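Local coordinates for gamma-glutamyltransferase 1 Threonine peptidase. MEROPS family T03 (Pseudomonas nitroreducens, PDB 7D9W), which catalyses transfer of the gamma-glutamyl group from glutathione and related peptides to amino acids, or to water, as a self-cleaving N-terminal nucleophile enzyme, at the interface of chains A and B. Residues are numbered along the deposited sequence; one frame, centred on the assembly and turned at random. Chains: chain A, Gamma-glutamyltransferase 1 Threonine peptidase. MEROPS family T03; chain B, Gamma-glutamyltransferase 1 Threonine peptidase. MEROPS family T03.

Contacts 1 and 2 lie about 31 Å apart, measured between the centres of their C-alpha atoms, and share no residue or secondary-structure element. Both join the large chain A to the small chain B, which in this family arise by self-cleavage of one precursor, so the interface is that of the mature enzyme. Contact 1 is apolar packing of loops beside the turn whose residues B:Glu40 and B:Asp43 bind L-glutamate. Contact 2 is a polar, water-bridged site centred on helix 297-317 of chain A. The two are likely to hold the cleaved chains together at well-separated points by different chemistry.

Contact 1: the interface of chains A and B. Residues chain A 97, 101-102, 105; chain B 41, 44, 64-65.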
loop_
_atom_site.group_PDB
_atom_site.type_symbol
_atom_site.label_atom_id
_atom_site.label_comp_id
_atom_site.label_asym_id
_atom_site.label_seq_id
_atom_site.Cartn_x
_atom_site.Cartn_y
_atom_site.Cartn_z
ATOM N N ALA A 97 1.966 13.452 10.588
ATOM C CA ALA A 97 3.116 13.826 11.399
ATOM C C ALA A 97 2.649 14.352 12.754
ATOM O O ALA A 97 1.674 15.109 12.820
ATOM C CB ALA A 97 3.948 14.898 10.694
ATOM N N ALA A 101 6.600 17.481 15.140
ATOM C CA ALA A 101 7.524 17.163 14.061
ATOM C C ALA A 101 8.020 18.442 13.392
ATOM O O ALA A 101 7.323 19.457 13.355
ATOM C CB ALA A 101 6.857 16.257 13.027
ATOM N N THR A 102 9.246 18.384 12.866
ATOM C CA THR A 102 9.846 19.516 12.175
ATOM C C THR A 102 10.574 19.036 10.925
ATOM O O THR A 102 10.989 17.879 10.819
ATOM C CB THR A 102 10.846 20.295 13.054
ATOM O OG1 THR A 102 11.830 19.391 13.580
ATOM C CG2 THR A 102 10.144 21.012 14.195
ATOM N N MET A 105 13.991 17.257 11.560
ATOM C CA MET A 105 14.050 16.459 12.778
ATOM C C MET A 105 14.963 15.241 12.663
ATOM O O MET A 105 15.373 14.699 13.695
ATOM C CB MET A 105 12.650 15.987 13.183
ATOM C CG MET A 105 11.869 15.277 12.087
ATOM S SD MET A 105 10.186 14.822 12.581
ATOM C CE MET A 105 10.489 13.710 13.956
ATOM N N MET B 41 7.056 7.823 8.921
ATOM C CA MET B 41 7.687 9.124 8.716
ATOM C C MET B 41 8.764 9.084 7.634
ATOM O O MET B 41 9.084 10.117 7.032
ATOM C CB MET B 41 8.305 9.631 10.024
ATOM C CG MET B 41 7.326 9.991 11.138
ATOM S SD MET B 41 6.136 11.305 10.750
ATOM C CE MET B 41 7.166 12.754 10.680
ATOM N N PHE B 44 8.170 10.760 4.229
ATOM C CA PHE B 44 8.494 12.155 3.973
ATOM C C PHE B 44 9.870 12.252 3.316
ATOM O O PHE B 44 10.695 11.338 3.402
ATOM C CB PHE B 44 8.532 12.992 5.260
ATOM C CG PHE B 44 7.184 13.343 5.827
ATOM C CD1 PHE B 44 6.300 14.131 5.109
ATOM C CD2 PHE B 44 6.826 12.939 7.108
ATOM C CE1 PHE B 44 5.076 14.478 5.629
ATOM C CE2 PHE B 44 5.593 13.287 7.640
ATOM C CZ PHE B 44 4.719 14.061 6.899
ATOM N N ILE B 64 8.568 17.358 5.728
ATOM C CA ILE B 64 7.888 17.128 6.996
ATOM C C ILE B 64 7.239 18.419 7.480
ATOM O O ILE B 64 7.887 19.474 7.532
ATOM C CB ILE B 64 8.870 16.599 8.056
ATOM C CG1 ILE B 64 9.470 15.261 7.633
ATOM C CG2 ILE B 64 8.171 16.493 9.423
ATOM C CD1 ILE B 64 10.785 14.940 8.321
ATOM N N GLU B 65 5.964 18.335 7.865
ATOM C CA GLU B 65 5.294 19.414 8.584
ATOM C C GLU B 65 4.330 18.797 9.583
ATOM O O GLU B 65 3.819 17.697 9.343
ATOM C CB GLU B 65 4.538 20.369 7.650
ATOM C CG GLU B 65 5.277 20.731 6.375
ATOM C CD GLU B 65 4.470 21.650 5.469
ATOM O OE1 GLU B 65 4.028 22.728 5.929
ATOM O OE2 GLU B 65 4.259 21.280 4.297
#
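B:Ile64 lies against the chain A loop that carries A:Ala101, A:Thr102 and A:Met105, and its two branches divide the work. The CG2 methyl, anti to its own backbone N, reaches A:Ala101 CB at 3.8 Å and lies 3.4 Å from A:Thr102 O, a backbone carbonyl. The longer branch leaves beside the backbone N (chi1 -62°) and carries its end methyl CD1 to A:Met105 CG, 3.9 Å away, the two side chains crossing at about a right angle. A beta-branched aliphatic residue suits this place because it sends two apolar arms from one carbon, toward A:Ala101 and toward A:Met105. With both branches trimmed back to an alanine, A:Ala101 CB and A:Met105 CG would probably lose their contacts with this residue, and the methionine chain would be likely to turn more freely.

A:Ala97 makes the second half of the patch. Its methyl group meets the rim of the B:Phe44 ring, with CE2 at 3.8 Å, and also the end methyl of B:Met41, with CE at 3.9 Å. So small a side chain lets the chain A backbone come close to both bulky partners. B:Met41 is bent at chi2 and chi3 (-60° and -70°), a fold that brings CE up between A:Ala97 and A:Met105, whose SD is 4.1 Å from that CE. Unbranched and flexible, methionine suits a place where several surfaces must be filled at once. Within chain B, the sulfur of B:Met41 lies at the edge of the B:Phe44 ring, in its plane, while B:Ile64 CA sits 3.9 Å above one face, toward the rim, so neighbours from its own chain brace the ring at an edge and over one face.

Most of the patch is loop, with A:Ala97 a few residues beyond strand 87-93. B:Met41 belongs to the 3-10 helix 40-43, which also holds the L-glutamate-binding residues B:Glu40 and B:Asp43, so this packing may steady one wall of the substrate pocket.

Contact 2: the interface of chains A and B. Residues chain A 304-305, 308, 349-350, 352; chain B 126, 132, 155.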
loop_
_atom_site.group_PDB
_atom_site.type_symbol
_atom_site.label_atom_id
_atom_site.label_comp_id
_atom_site.label_asym_id
_atom_site.label_seq_id
_atom_site.Cartn_x
_atom_site.Cartn_y
_atom_site.Cartn_z
ATOM N N SER A 304 9.897 1.636 -18.955
ATOM C CA SER A 304 10.915 2.411 -18.249
ATOM C C SER A 304 10.931 3.864 -18.713
ATOM O O SER A 304 11.061 4.782 -17.895
ATOM C CB SER A 304 12.281 1.752 -18.450
ATOM O OG SER A 304 12.289 0.434 -17.918
ATOM N N GLU A 305 10.797 4.096 -20.019
ATOM C CA GLU A 305 10.749 5.466 -20.520
ATOM C C GLU A 305 9.567 6.231 -19.944
ATOM O O GLU A 305 9.675 7.428 -19.651
ATOM C CB GLU A 305 10.669 5.468 -22.041
ATOM C CG GLU A 305 11.972 5.159 -22.723
ATOM C CD GLU A 305 12.926 6.332 -22.682
ATOM O OE1 GLU A 305 12.600 7.376 -23.281
ATOM O OE2 GLU A 305 14.004 6.200 -22.066
ATOM N N LYS A 308 10.158 7.104 -16.251
ATOM C CA LYS A 308 11.081 8.219 -16.053
ATOM C C LYS A 308 10.319 9.517 -15.817
ATOM O O LYS A 308 10.628 10.280 -14.895
ATOM C CB LYS A 308 12.003 8.362 -17.265
ATOM C CG LYS A 308 13.255 7.507 -17.233
ATOM C CD LYS A 308 14.071 7.747 -18.498
ATOM C CE LYS A 308 15.544 7.445 -18.299
ATOM N NZ LYS A 308 15.766 6.010 -17.981
ATOM N N ILE A 349 17.579 4.824 -24.628
ATOM C CA ILE A 349 17.299 5.398 -23.320
ATOM C C ILE A 349 17.395 6.915 -23.404
ATOM O O ILE A 349 18.343 7.465 -23.979
ATOM C CB ILE A 349 18.259 4.837 -22.259
ATOM C CG1 ILE A 349 18.086 3.321 -22.127
ATOM C CG2 ILE A 349 18.039 5.529 -20.921
ATOM C CD1 ILE A 349 19.118 2.662 -21.227
ATOM N N SER A 350 16.408 7.600 -22.833
ATOM C CA SER A 350 16.475 9.049 -22.725
ATOM C C SER A 350 17.554 9.450 -21.730
ATOM O O SER A 350 17.722 8.815 -20.685
ATOM C CB SER A 350 15.131 9.618 -22.274
ATOM O OG SER A 350 14.151 9.519 -23.292
ATOM N N THR A 352 19.026 10.764 -18.734
ATOM C CA THR A 352 18.372 10.953 -17.442
ATOM C C THR A 352 18.459 12.400 -16.977
ATOM O O THR A 352 17.525 12.912 -16.348
ATOM C CB THR A 352 18.994 10.020 -16.400
ATOM O OG1 THR A 352 18.622 8.667 -16.691
ATOM C CG2 THR A 352 18.532 10.390 -14.988
ATOM N N HIS B 126 11.285 0.546 -12.814
ATOM C CA HIS B 126 12.259 1.613 -13.004
ATOM C C HIS B 126 11.646 2.893 -12.447
ATOM O O HIS B 126 10.435 3.100 -12.559
ATOM C CB HIS B 126 12.636 1.775 -14.483
ATOM C CG HIS B 126 13.516 2.956 -14.757
ATOM N ND1 HIS B 126 14.817 3.033 -14.310
ATOM C CD2 HIS B 126 13.284 4.101 -15.438
ATOM C CE1 HIS B 126 15.347 4.179 -14.701
ATOM N NE2 HIS B 126 14.435 4.849 -15.381
ATOM N N ASP B 132 18.825 4.806 -14.713
ATOM C CA ASP B 132 18.752 3.703 -15.673
ATOM C C ASP B 132 18.865 2.332 -15.007
ATOM O O ASP B 132 19.407 1.383 -15.576
ATOM C CB ASP B 132 19.824 3.867 -16.757
ATOM C CG ASP B 132 19.608 5.101 -17.611
ATOM O OD1 ASP B 132 18.463 5.610 -17.654
ATOM O OD2 ASP B 132 20.581 5.577 -18.229
ATOM N N TYR B 155 21.069 -0.199 -19.568
ATOM C CA TYR B 155 20.415 -0.360 -18.276
ATOM C C TYR B 155 21.268 -1.187 -17.320
ATOM O O TYR B 155 21.963 -2.122 -17.725
ATOM C CB TYR B 155 19.061 -1.061 -18.408
ATOM C CG TYR B 155 17.962 -0.236 -19.021
ATOM C CD1 TYR B 155 17.424 0.849 -18.346
ATOM C CD2 TYR B 155 17.454 -0.548 -20.272
ATOM C CE1 TYR B 155 16.413 1.606 -18.906
ATOM C CE2 TYR B 155 16.440 0.200 -20.838
ATOM C CZ TYR B 155 15.919 1.273 -20.147
ATOM O OH TYR B 155 14.909 2.027 -20.710
HETATM O O HOH W 1 14.339 4.657 -19.923
HETATM O O HOH W 2 17.173 6.860 -15.187
HETATM O O HOH W 3 19.854 8.086 -19.000
#
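A:Lys308, on helix 297-317, reaches across to B:Asp132 in this interface between the two chains of a gamma-glutamyltranspeptidase, an N-terminal nucleophile enzyme. The lysine chain runs nearly straight until a bend at chi4 (63°) turns NZ to the carboxylate, where it forms a salt bridge and hydrogen bond with OD1 at 2.7 Å, met nearly along the C-O axis. Lysine suits the place because its long chain can carry a charge to the partner while its methylenes pack on the way: CG lies at the edge of the B:His126 ring, in its plane. From there the ammonium rises well out of the imidazole plane, so its 3.1 Å contact with B:His126 NE2 is a strongly tilted hydrogen bond.

A:Ile349 approaches B:Asp132 head-on from chain A, and the CG2 methyl touches the carboxylate carbon CG at 3.7 Å. The other branch, set beside the backbone N (chi1 -62°), lays CD1 over the middle of the B:Tyr155 ring, 3.5 Å from its centroid, a CH-pi contact. A flat aromatic gives the methyl a broad surface, and its hydroxyl OH extends to a water 2.8 Å away. That water also bonds to A:Lys308 NZ and to A:Glu305 OE2, whose negative charge would tend to favour the ammonium form. A:Ser350 fixes the glutamate from within chain A, its OG using the syn lone pair of OE1 and its N reaching OE2 at 2.9 Å.

The side chains of A:Thr352 and B:Asp132 run antiparallel alongside one another. The small threonine hydroxyl OG1 bonds to two waters, one 2.7 Å from B:Asp132 OD2 and the other 2.7 Å from B:Asp132 N.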